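Local structure of plasma serine protease inhibitor (Homo sapiens, 3DY0) at residues A[39-44]-A[69-74]; A[76-81]-A[91-96]; A[124-127]-A[131-134]. The protein inhibits serine proteases in a heparin-dependent manner, binding them irreversibly, and so helps regulate proteolysis in blood plasma and other body fluids. One frame throughout, in Å; residues are numbered along the deposited sequence.

Contact 1 of 3, residues A[39-44]-A[69-74]; sequences SLAMLS and KELHRG
Ala41 and Leu71 supply the apolar half of this helix-helix contact: Ala41 CB lies 4.0 Å from Leu71 CD2. The axes of 39-44 and 69-74 run at 125°, 10.6 Å apart at closest approach, so the meeting is brief and local. The polar half gathers at the rim of the His72 imidazole. Its CE1 faces two oxygens lying near the ring plane, Ala41 O at 3.3 Å and Ser44 OG at 3.6 Å, probably a favourable setting for the polarised C-H.

Hydrogen bonding enters through the serine. With chi1 at 78°, Ser44 OG turns back along its own helix and donates to Ala41 O at 2.7 Å. A water donates to Ser44 OG and is also 2.8 Å from His72 NE2, in line with the imidazole plane, which completes a solvent bridge between the helices. The other ring nitrogen, His72 ND1, is hydrogen-bonded to Tyr117 OH on helix 107-117.

A single imidazole thus ties helix 65-81 to helix 33-45 through water and to helix 107-117 directly. With both nitrogens engaged, its rotation is probably well fixed, and the polar atoms of this largely buried junction find partners without any direct bond between the two segments.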
loop_
_atom_site.group_PDB
_atom_site.type_symbol
_atom_site.label_atom_id
_atom_site.label_comp_id
_atom_site.label_asym_id
_atom_site.label_seq_id
_atom_site.Cartn_x
_atom_site.Cartn_y
_atom_site.Cartn_z
ATOM N N SER A 39 -7.900 2.769 5.259
ATOM C CA SER A 39 -7.893 2.685 6.720
ATOM C C SER A 39 -8.094 4.057 7.353
ATOM O O SER A 39 -8.833 4.196 8.326
ATOM C CB SER A 39 -6.575 2.082 7.217
ATOM O OG SER A 39 -6.446 0.732 6.802
ATOM N N LEU A 40 -7.434 5.070 6.800
ATOM C CA LEU A 40 -7.562 6.425 7.318
ATOM C C LEU A 40 -8.971 6.968 7.065
ATOM O O LEU A 40 -9.530 7.685 7.898
ATOM C CB LEU A 40 -6.512 7.334 6.672
ATOM C CG LEU A 40 -5.101 7.178 7.243
ATOM C CD1 LEU A 40 -4.114 7.961 6.389
ATOM C CD2 LEU A 40 -5.071 7.682 8.685
ATOM N N ALA A 41 -9.544 6.631 5.910
ATOM C CA ALA A 41 -10.895 7.075 5.590
ATOM C C ALA A 41 -11.889 6.467 6.586
ATOM O O ALA A 41 -12.793 7.148 7.068
ATOM C CB ALA A 41 -11.257 6.663 4.169
ATOM N N MET A 42 -11.729 5.183 6.892
ATOM C CA MET A 42 -12.615 4.534 7.853
ATOM C C MET A 42 -12.428 5.166 9.228
ATOM O O MET A 42 -13.393 5.401 9.958
ATOM C CB MET A 42 -12.320 3.031 7.924
ATOM C CG MET A 42 -12.718 2.284 6.658
ATOM S SD MET A 42 -12.583 0.491 6.809
ATOM C CE MET A 42 -10.796 0.312 7.090
ATOM N N LEU A 43 -11.178 5.442 9.577
ATOM C CA LEU A 43 -10.873 6.051 10.864
ATOM C C LEU A 43 -11.567 7.409 10.988
ATOM O O LEU A 43 -12.059 7.762 12.061
ATOM C CB LEU A 43 -9.356 6.211 11.023
ATOM C CG LEU A 43 -8.832 6.824 12.324
ATOM C CD1 LEU A 43 -9.320 6.010 13.522
ATOM C CD2 LEU A 43 -7.310 6.854 12.289
ATOM N N SER A 44 -11.627 8.162 9.891
ATOM C CA SER A 44 -12.265 9.477 9.922
ATOM C C SER A 44 -13.762 9.398 10.217
ATOM O O SER A 44 -14.352 10.367 10.694
ATOM C CB SER A 44 -12.037 10.234 8.602
ATOM O OG SER A 44 -12.890 9.782 7.561
ATOM N N LYS A 69 -17.838 13.416 1.390
ATOM C CA LYS A 69 -18.865 12.489 0.935
ATOM C C LYS A 69 -18.329 11.676 -0.238
ATOM O O LYS A 69 -18.532 10.461 -0.311
ATOM C CB LYS A 69 -20.117 13.258 0.500
ATOM C CG LYS A 69 -21.206 12.394 -0.121
ATOM C CD LYS A 69 -22.350 13.259 -0.636
ATOM C CE LYS A 69 -23.395 12.431 -1.367
ATOM N NZ LYS A 69 -24.505 13.283 -1.889
ATOM N N GLU A 70 -17.634 12.351 -1.148
ATOM C CA GLU A 70 -17.070 11.702 -2.323
ATOM C C GLU A 70 -15.977 10.717 -1.937
ATOM O O GLU A 70 -15.792 9.697 -2.598
ATOM C CB GLU A 70 -16.509 12.753 -3.286
ATOM C CG GLU A 70 -15.824 12.191 -4.530
ATOM C CD GLU A 70 -16.694 11.210 -5.299
ATOM O OE1 GLU A 70 -17.913 11.455 -5.417
ATOM O OE2 GLU A 70 -16.153 10.199 -5.798
ATOM N N LEU A 71 -15.248 11.028 -0.870
ATOM C CA LEU A 71 -14.184 10.142 -0.412
ATOM C C LEU A 71 -14.774 8.769 -0.102
ATOM O O LEU A 71 -14.310 7.748 -0.614
ATOM C CB LEU A 71 -13.519 10.707 0.850
ATOM C CG LEU A 71 -12.517 9.788 1.566
ATOM C CD1 LEU A 71 -11.301 9.562 0.687
ATOM C CD2 LEU A 71 -12.102 10.409 2.896
ATOM N N HIS A 72 -15.804 8.753 0.737
ATOM C CA HIS A 72 -16.439 7.499 1.120
ATOM C C HIS A 72 -17.200 6.856 -0.024
ATOM O O HIS A 72 -17.163 5.639 -0.179
ATOM C CB HIS A 72 -17.367 7.719 2.316
ATOM C CG HIS A 72 -16.670 8.267 3.521
ATOM N ND1 HIS A 72 -15.600 7.632 4.118
ATOM C CD2 HIS A 72 -16.879 9.400 4.234
ATOM C CE1 HIS A 72 -15.181 8.351 5.144
ATOM N NE2 HIS A 72 -15.940 9.430 5.237
ATOM N N ARG A 73 -17.888 7.666 -0.828
ATOM C CA ARG A 73 -18.641 7.132 -1.960
ATOM C C ARG A 73 -17.685 6.435 -2.925
ATOM O O ARG A 73 -17.989 5.362 -3.448
ATOM C CB ARG A 73 -19.374 8.257 -2.697
ATOM C CG ARG A 73 -20.345 7.765 -3.765
ATOM C CD ARG A 73 -20.468 8.765 -4.902
ATOM N NE ARG A 73 -19.224 8.869 -5.663
ATOM C CZ ARG A 73 -18.709 7.885 -6.394
ATOM N NH1 ARG A 73 -17.570 8.067 -7.048
ATOM N NH2 ARG A 73 -19.338 6.720 -6.479
ATOM N N GLY A 74 -16.529 7.052 -3.156
ATOM C CA GLY A 74 -15.540 6.475 -4.050
ATOM C C GLY A 74 -15.032 5.131 -3.561
ATOM O O GLY A 74 -14.891 4.192 -4.345
HETATM O O HOH W 1 -15.407 11.032 7.460
#

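Contact 2 of 3, residues A[76-81]-A[91-96]; sequences QQLLQE and LSLGNA
The carboxamide of Asn95 is the flat group of this contact, and Leu79 meets it edge-on, close to the amide plane, with CD1 3.7 Å from Asn95 ND2. One face is occupied as well, since Met42 CE of helix 33-45 stands above the amide plane, 3.2 Å from Asn95 OD1. Both polar ends have further partners, OD1 bonding to Asn165 ND2 on the adjacent strand 159-172 and ND2 to Tyr117 O at the end of helix 107-117. These bonds probably hold the amide at a fixed rotation, with the leucine methyl resting against its amino group.

On the helix itself, Gln77 NE2 donates to Glu81 OE1 at 3.0 Å, one turn on, approaching from above the carboxylate, 52° out of its plane.

The rest is aliphatic. Leu93 rises from the strand towards the helix and is met by two leucines, each crossing it at about a right angle. Leu78 CD2 touches Leu93 CD2 at 3.8 Å. Leu79 has its CG beside the backbone N, chi1 -69°, and this carries the isobutyl group down onto the sheet: its CD2 lies 3.9 Å from Leu93 CG and 3.5 Å from the backbone Leu93 O. Met38 of helix 33-45 packs on Leu79, Leu93 and Asn95, while the bound peptide touches Leu78.

Helix 65-81 therefore rests on sheet A of the serpin at this point through leucine packing, with no direct polar bond between the two segments. The chemistry implies a greasy interface bounded by one asparagine, whose hydrogen bonds serve the neighbouring strand and helix while its amino group still packs against leucine.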
loop_
_atom_site.group_PDB
_atom_site.type_symbol
_atom_site.label_atom_id
_atom_site.label_comp_id
_atom_site.label_asym_id
_atom_site.label_seq_id
_atom_site.Cartn_x
_atom_site.Cartn_y
_atom_site.Cartn_z
ATOM N N GLN A 76 -16.604 3.146 -1.419
ATOM C CA GLN A 76 -17.722 2.205 -1.408
ATOM C C GLN A 76 -17.890 1.629 -2.817
ATOM O O GLN A 76 -18.127 0.432 -2.991
ATOM C CB GLN A 76 -19.011 2.914 -0.981
ATOM C CG GLN A 76 -20.234 2.013 -0.991
ATOM C CD GLN A 76 -21.524 2.789 -0.808
ATOM O OE1 GLN A 76 -21.778 3.762 -1.518
ATOM N NE2 GLN A 76 -22.346 2.361 0.143
ATOM N N GLN A 77 -17.762 2.486 -3.824
ATOM C CA GLN A 77 -17.896 2.053 -5.212
ATOM C C GLN A 77 -16.797 1.050 -5.557
ATOM O O GLN A 77 -17.043 0.047 -6.222
ATOM C CB GLN A 77 -17.811 3.262 -6.149
ATOM C CG GLN A 77 -17.960 2.925 -7.625
ATOM C CD GLN A 77 -17.735 4.132 -8.517
ATOM O OE1 GLN A 77 -18.344 5.182 -8.322
ATOM N NE2 GLN A 77 -16.855 3.987 -9.502
ATOM N N LEU A 78 -15.582 1.329 -5.098
ATOM C CA LEU A 78 -14.444 0.457 -5.354
ATOM C C LEU A 78 -14.675 -0.930 -4.764
ATOM O O LEU A 78 -14.450 -1.942 -5.427
ATOM C CB LEU A 78 -13.173 1.070 -4.762
ATOM C CG LEU A 78 -11.900 0.219 -4.829
ATOM C CD1 LEU A 78 -11.567 -0.114 -6.279
ATOM C CD2 LEU A 78 -10.753 0.980 -4.179
ATOM N N LEU A 79 -15.116 -0.973 -3.513
ATOM C CA LEU A 79 -15.376 -2.240 -2.843
ATOM C C LEU A 79 -16.489 -3.022 -3.533
ATOM O O LEU A 79 -16.390 -4.239 -3.687
ATOM C CB LEU A 79 -15.726 -1.994 -1.374
ATOM C CG LEU A 79 -14.546 -1.501 -0.528
ATOM C CD1 LEU A 79 -15.038 -1.020 0.831
ATOM C CD2 LEU A 79 -13.529 -2.629 -0.362
ATOM N N GLN A 80 -17.540 -2.323 -3.949
ATOM C CA GLN A 80 -18.654 -2.972 -4.627
ATOM C C GLN A 80 -18.218 -3.497 -5.990
ATOM O O GLN A 80 -18.635 -4.578 -6.409
ATOM C CB GLN A 80 -19.822 -1.992 -4.789
ATOM C CG GLN A 80 -20.465 -1.588 -3.471
ATOM C CD GLN A 80 -21.602 -0.598 -3.648
ATOM O OE1 GLN A 80 -22.233 -0.182 -2.676
ATOM N NE2 GLN A 80 -21.866 -0.216 -4.890
ATOM N N GLU A 81 -17.374 -2.732 -6.674
ATOM C CA GLU A 81 -16.877 -3.129 -7.985
ATOM C C GLU A 81 -16.054 -4.406 -7.870
ATOM O O GLU A 81 -16.113 -5.270 -8.742
ATOM C CB GLU A 81 -16.023 -2.017 -8.599
ATOM C CG GLU A 81 -16.834 -0.887 -9.219
ATOM C CD GLU A 81 -15.960 0.223 -9.773
ATOM O OE1 GLU A 81 -16.497 1.120 -10.457
ATOM O OE2 GLU A 81 -14.736 0.203 -9.518
ATOM N N LEU A 91 -8.009 -9.622 -7.505
ATOM C CA LEU A 91 -7.837 -8.449 -6.663
ATOM C C LEU A 91 -8.929 -8.426 -5.609
ATOM O O LEU A 91 -10.112 -8.284 -5.927
ATOM C CB LEU A 91 -7.892 -7.158 -7.484
ATOM C CG LEU A 91 -7.813 -5.885 -6.631
ATOM C CD1 LEU A 91 -6.558 -5.921 -5.754
ATOM C CD2 LEU A 91 -7.799 -4.660 -7.533
ATOM N N SER A 92 -8.521 -8.577 -4.352
ATOM C CA SER A 92 -9.451 -8.575 -3.232
ATOM C C SER A 92 -9.096 -7.444 -2.273
ATOM O O SER A 92 -7.921 -7.182 -2.023
ATOM C CB SER A 92 -9.383 -9.917 -2.496
ATOM O OG SER A 92 -10.269 -9.943 -1.392
ATOM N N LEU A 93 -10.117 -6.776 -1.745
ATOM C CA LEU A 93 -9.915 -5.671 -0.810
ATOM C C LEU A 93 -11.042 -5.754 0.216
ATOM O O LEU A 93 -12.213 -5.825 -0.157
ATOM C CB LEU A 93 -9.989 -4.343 -1.566
ATOM C CG LEU A 93 -9.716 -3.036 -0.820
ATOM C CD1 LEU A 93 -8.280 -3.003 -0.327
ATOM C CD2 LEU A 93 -9.984 -1.863 -1.762
ATOM N N GLY A 94 -10.701 -5.749 1.501
ATOM C CA GLY A 94 -11.740 -5.849 2.512
ATOM C C GLY A 94 -11.416 -5.213 3.847
ATOM O O GLY A 94 -10.269 -4.857 4.124
ATOM N N ASN A 95 -12.443 -5.099 4.685
ATOM C CA ASN A 95 -12.321 -4.475 5.996
ATOM C C ASN A 95 -13.031 -5.268 7.084
ATOM O O ASN A 95 -14.023 -5.950 6.820
ATOM C CB ASN A 95 -12.913 -3.073 5.920
ATOM C CG ASN A 95 -12.289 -2.260 4.816
ATOM O OD1 ASN A 95 -11.094 -1.985 4.853
ATOM N ND2 ASN A 95 -13.086 -1.886 3.816
ATOM N N ALA A 96 -12.524 -5.161 8.306
ATOM C CA ALA A 96 -13.116 -5.873 9.431
ATOM C C ALA A 96 -12.839 -5.152 10.738
ATOM O O ALA A 96 -11.813 -4.492 10.898
ATOM C CB ALA A 96 -12.560 -7.292 9.500
#

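Contact 3 of 3, residues A[124-127]-A[131-134]; sequences TNFR and GAMK
The loop leading into helix 129-143 contains an Asx turn, and its Thr124 and Phe126 pack against Ala132. Asn125 OD1 accepts from Arg127 N at 3.3 Å, the N-H coming from well above the carbonyl plane, 63° out of it.

Ala132 CB is the point on which the loop closes. Thr124 CG2 reaches it at 3.8 Å, and Phe126 CD1 also stands 3.8 Å away; the carbonyl oxygen of Asn125 is a looser neighbour at 4.1 Å. The same threonine methyl lies 3.7 Å above the plane of the Phe126 ring, over its centre, in a CH-pi arrangement. Ala132 CB is on that side of the ring too, displaced beyond the CD1-CE1 bond and approaching obliquely. Two methyls and an aromatic ring thus form one small triangle in which each member touches the other two.

The torsions of Thr124 separate its two branches. CG2 is placed anti to the backbone N, facing ring and helix, while OG1 takes the position beside that nitrogen (chi1 -63°) and hydrogen-bonds to Gln135 OE1, one residue beyond the segment. The threonine therefore holds helix 129-143 twice, by a methyl and by a hydroxyl. Phe126 N donates to Asp100 OD1, just beyond strand 90-99.

In the fold, this corner joins strand 120-123 at the border of sheet A to helix 129-143, the helix F of serpins, which packs across that sheet. Phe126 continues inward onto Ala159 and Ile162 of strand 159-172, and Leu155 covers both Phe126 and Ala132.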
loop_
_atom_site.group_PDB
_atom_site.type_symbol
_atom_site.label_atom_id
_atom_site.label_comp_id
_atom_site.label_asym_id
_atom_site.label_seq_id
_atom_site.Cartn_x
_atom_site.Cartn_y
_atom_site.Cartn_z
ATOM N N THR A 124 -14.120 -10.064 19.978
ATOM C CA THR A 124 -12.764 -10.473 20.336
ATOM C C THR A 124 -12.484 -10.263 21.818
ATOM O O THR A 124 -12.830 -9.228 22.385
ATOM C CB THR A 124 -11.710 -9.674 19.530
ATOM O OG1 THR A 124 -11.862 -9.955 18.134
ATOM C CG2 THR A 124 -10.297 -10.047 19.971
ATOM N N ASN A 125 -11.860 -11.255 22.444
ATOM C CA ASN A 125 -11.510 -11.145 23.852
ATOM C C ASN A 125 -10.061 -10.682 23.935
ATOM O O ASN A 125 -9.138 -11.496 23.941
ATOM C CB ASN A 125 -11.672 -12.492 24.559
ATOM C CG ASN A 125 -11.077 -12.484 25.950
ATOM O OD1 ASN A 125 -11.070 -11.454 26.623
ATOM N ND2 ASN A 125 -10.581 -13.636 26.392
ATOM N N PHE A 126 -9.875 -9.367 23.990
ATOM C CA PHE A 126 -8.545 -8.780 24.040
ATOM C C PHE A 126 -7.785 -8.995 25.342
ATOM O O PHE A 126 -6.595 -8.698 25.420
ATOM C CB PHE A 126 -8.621 -7.287 23.711
ATOM C CG PHE A 126 -8.763 -7.001 22.239
ATOM C CD1 PHE A 126 -7.711 -7.267 21.366
ATOM C CD2 PHE A 126 -9.946 -6.487 21.722
ATOM C CE1 PHE A 126 -7.836 -7.023 19.997
ATOM C CE2 PHE A 126 -10.084 -6.239 20.352
ATOM C CZ PHE A 126 -9.024 -6.510 19.490
ATOM N N ARG A 127 -8.464 -9.508 26.364
ATOM C CA ARG A 127 -7.790 -9.778 27.630
ATOM C C ARG A 127 -6.857 -10.952 27.374
ATOM O O ARG A 127 -5.833 -11.115 28.042
ATOM C CB ARG A 127 -8.802 -10.145 28.716
ATOM C CG ARG A 127 -9.727 -9.009 29.100
ATOM N N GLY A 131 -4.675 -15.134 22.269
ATOM C CA GLY A 131 -5.829 -15.577 21.510
ATOM C C GLY A 131 -6.311 -14.531 20.523
ATOM O O GLY A 131 -6.756 -14.873 19.430
ATOM N N ALA A 132 -6.228 -13.262 20.908
ATOM C CA ALA A 132 -6.660 -12.169 20.039
ATOM C C ALA A 132 -5.745 -12.089 18.821
ATOM O O ALA A 132 -6.211 -11.914 17.690
ATOM C CB ALA A 132 -6.637 -10.849 20.802
ATOM N N MET A 133 -4.442 -12.216 19.050
ATOM C CA MET A 133 -3.488 -12.168 17.951
ATOM C C MET A 133 -3.706 -13.326 16.993
ATOM O O MET A 133 -3.637 -13.155 15.777
ATOM C CB MET A 133 -2.046 -12.202 18.470
ATOM C CG MET A 133 -1.566 -10.900 19.083
ATOM S SD MET A 133 0.231 -10.864 19.283
ATOM C CE MET A 133 0.396 -11.878 20.765
ATOM N N LYS A 134 -3.972 -14.512 17.533
ATOM C CA LYS A 134 -4.194 -15.669 16.683
ATOM C C LYS A 134 -5.441 -15.473 15.825
ATOM O O LYS A 134 -5.426 -15.734 14.623
ATOM C CB LYS A 134 -4.339 -16.937 17.527
ATOM C CG LYS A 134 -4.577 -18.191 16.701
ATOM C CD LYS A 134 -4.653 -19.425 17.582
ATOM C CE LYS A 134 -4.907 -20.673 16.760
ATOM N NZ LYS A 134 -6.190 -20.586 16.012
#

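Contacts 1 and 2 share helix 65-81 and adjoin, their centres about 12 Å apart: its middle turns face helix 33-45, and its last turns face strand 90-99. Contact 3 stands apart, its centre about 25 Å or more from the others, beside the edge strand 120-123, where a loop enters helix 129-143. Contact 1 is buried and partly polar, organised by a histidine and a water; contact 2, partly buried, is chiefly leucine packing on a strand. Contact 3 is a local closure, mostly buried although farthest from the chain's centre, relying on methyls and a ring with a polar turn at its outer side.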